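Local atomic coordinates of enoyl-CoA hydratase (Mycobacterium avium, PDB entry 3OC7), a protein that probably catalyses the reversible addition of water to the double bond of enoyl-CoA thioesters in fatty acid metabolism. Residues 169-174 against 180-185. Sequence-based numbering, arbitrary orientation.
Sequences ARYYLT and ARRAEE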
loop_
_atom_site.group_PDB
_atom_site.type_symbol
_atom_site.label_atom_id
_atom_site.label_comp_id
_atom_site.label_asym_id
_atom_site.label_seq_id
_atom_site.Cartn_x
_atom_site.Cartn_y
_atom_site.Cartn_z
ATOM N N ALA A 169 3.198 10.622 5.205
ATOM C CA ALA A 169 3.615 11.207 6.499
ATOM C C ALA A 169 4.860 12.113 6.370
ATOM O O ALA A 169 4.891 13.216 6.937
ATOM C CB ALA A 169 3.844 10.092 7.548
ATOM N N ARG A 170 5.864 11.670 5.616
ATOM C CA ARG A 170 7.066 12.504 5.398
ATOM C C ARG A 170 6.714 13.848 4.729
ATOM O O ARG A 170 6.957 14.922 5.308
ATOM C CB ARG A 170 8.132 11.756 4.564
ATOM C CG ARG A 170 9.381 12.609 4.233
ATOM C CD ARG A 170 10.331 11.928 3.244
ATOM N NE ARG A 170 11.536 12.736 2.990
ATOM C CZ ARG A 170 12.642 12.252 2.427
ATOM N NH1 ARG A 170 12.709 10.971 2.071
ATOM N NH2 ARG A 170 13.689 13.045 2.221
ATOM N N TYR A 171 6.118 13.797 3.535
ATOM C CA TYR A 171 5.951 14.995 2.701
ATOM C C TYR A 171 4.868 15.988 3.229
ATOM O O TYR A 171 5.028 17.205 3.063
ATOM C CB TYR A 171 5.823 14.627 1.189
ATOM C CG TYR A 171 7.141 14.089 0.608
ATOM C CD1 TYR A 171 8.268 14.914 0.515
ATOM C CD2 TYR A 171 7.272 12.756 0.195
ATOM C CE1 TYR A 171 9.497 14.424 0.016
ATOM C CE2 TYR A 171 8.517 12.253 -0.318
ATOM C CZ TYR A 171 9.606 13.108 -0.396
ATOM O OH TYR A 171 10.814 12.636 -0.890
ATOM N N TYR A 172 3.823 15.477 3.891
ATOM C CA TYR A 172 2.835 16.310 4.639
ATOM C C TYR A 172 3.494 17.152 5.771
ATOM O O TYR A 172 3.054 18.285 6.057
ATOM C CB TYR A 172 1.717 15.418 5.260
ATOM C CG TYR A 172 0.487 15.043 4.383
ATOM C CD1 TYR A 172 0.616 14.740 3.024
ATOM C CD2 TYR A 172 -0.797 14.904 4.955
ATOM C CE1 TYR A 172 -0.500 14.365 2.242
ATOM C CE2 TYR A 172 -1.922 14.538 4.169
ATOM C CZ TYR A 172 -1.760 14.261 2.823
ATOM O OH TYR A 172 -2.876 13.899 2.059
ATOM N N LEU A 173 4.532 16.600 6.418
ATOM C CA LEU A 173 5.138 17.236 7.608
ATOM C C LEU A 173 6.430 18.034 7.341
ATOM O O LEU A 173 6.692 19.025 8.046
ATOM C CB LEU A 173 5.342 16.193 8.729
ATOM C CG LEU A 173 4.071 15.462 9.209
ATOM C CD1 LEU A 173 4.405 14.312 10.159
ATOM C CD2 LEU A 173 3.053 16.436 9.831
ATOM N N THR A 174 7.222 17.637 6.337
ATOM C CA THR A 174 8.477 18.352 5.990
ATOM C C THR A 174 8.324 19.505 4.983
ATOM O O THR A 174 9.158 20.424 4.963
ATOM C CB THR A 174 9.572 17.397 5.422
ATOM O OG1 THR A 174 9.181 16.949 4.106
ATOM C CG2 THR A 174 9.856 16.201 6.353
ATOM N N ALA A 180 9.859 14.231 -10.666
ATOM C CA ALA A 180 9.043 13.159 -11.283
ATOM C C ALA A 180 9.442 11.727 -10.887
ATOM O O ALA A 180 8.568 10.883 -10.647
ATOM C CB ALA A 180 9.015 13.308 -12.818
ATOM N N ARG A 181 10.751 11.451 -10.848
ATOM C CA ARG A 181 11.268 10.146 -10.426
ATOM C C ARG A 181 10.808 9.776 -8.996
ATOM O O ARG A 181 10.340 8.639 -8.737
ATOM C CB ARG A 181 12.799 10.119 -10.572
ATOM N N ARG A 182 10.925 10.724 -8.063
ATOM C CA ARG A 182 10.439 10.514 -6.683
ATOM C C ARG A 182 8.904 10.345 -6.642
ATOM O O ARG A 182 8.395 9.434 -5.946
ATOM C CB ARG A 182 10.920 11.634 -5.737
ATOM C CG ARG A 182 10.554 11.493 -4.226
ATOM C CD ARG A 182 11.014 10.193 -3.526
ATOM N NE ARG A 182 12.440 9.912 -3.684
ATOM C CZ ARG A 182 13.415 10.416 -2.927
ATOM N NH1 ARG A 182 13.157 11.268 -1.938
ATOM N NH2 ARG A 182 14.673 10.075 -3.178
ATOM N N ALA A 183 8.177 11.137 -7.440
ATOM C CA ALA A 183 6.718 11.003 -7.529
ATOM C C ALA A 183 6.262 9.580 -7.999
ATOM O O ALA A 183 5.269 9.026 -7.480
ATOM C CB ALA A 183 6.113 12.134 -8.401
ATOM N N GLU A 184 7.004 8.972 -8.939
ATOM C CA GLU A 184 6.736 7.598 -9.365
ATOM C C GLU A 184 6.995 6.593 -8.230
ATOM O O GLU A 184 6.164 5.723 -7.959
ATOM C CB GLU A 184 7.553 7.231 -10.623
ATOM C CG GLU A 184 7.316 5.790 -11.159
ATOM C CD GLU A 184 8.289 5.352 -12.256
ATOM O OE1 GLU A 184 8.623 6.135 -13.170
ATOM O OE2 GLU A 184 8.741 4.182 -12.199
ATOM N N GLU A 185 8.149 6.725 -7.567
ATOM C CA GLU A 185 8.523 5.846 -6.438
ATOM C C GLU A 185 7.455 5.758 -5.328
ATOM O O GLU A 185 7.204 4.646 -4.798
ATOM C CB GLU A 185 9.881 6.267 -5.821
ATOM C CG GLU A 185 11.130 5.986 -6.690
ATOM C CD GLU A 185 12.399 6.717 -6.231
ATOM O OE1 GLU A 185 12.436 7.257 -5.101
ATOM O OE2 GLU A 185 13.380 6.751 -7.017
HETATM O O HOH W 1 15.558 12.394 -0.100
#
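Tyr-171 reaches across from helix 165-174 and meets the bent side chain of Arg-182 on helix 180-186. Its phenolic OH lies 2.9 Å from NH1 of Arg-182, at the edge of the guanidinium and in its plane. The tyrosine ring and that guanidinium are turned 40° apart, and the two side chains run nearly perpendicular to each other. The same OH also touches the aliphatic part of Arg-182, with CG at 3.5 Å. CG of Arg-182 lies anti to its backbone N (chi1 -176°), and the chain then bends at chi2 and chi3. This fold brings NH1 back beside the phenol. The far side of the group is held within its own helix, where NE makes a salt bridge to OE1 of Glu-185 at 3.0 Å.

Arg-170 is extended instead, and runs alongside Tyr-171. Its CD sits 3.9 Å above the tyrosine ring plane, nearer the ring's border than its middle. The phenolic OH in turn lies over the centre of the Arg-170 guanidinium. The two arginines come close, NH1 of Arg-170 to NH1 of Arg-182 at 4.0 Å, with their planes 44° apart. A water lies between them and accepts from NH2 of Arg-170 at 3.1 Å and from NH1 of Arg-182 at 3.2 Å. Glu-185 and Glu-176, which forms a salt bridge with NE of Arg-170, probably offset the two like charges.

The contact is small and is made by side chains alone, joining two consecutive helices of the crotonase fold. Glu-176 and Phe-178, in the short connection between the helices, also pack on Tyr-171. Beyond it, Ala-180 and Glu-184 rest on strand 191-192, an outermost strand of the larger sheet within this chain, while Arg-170 packs on Thr-190 of a second subunit.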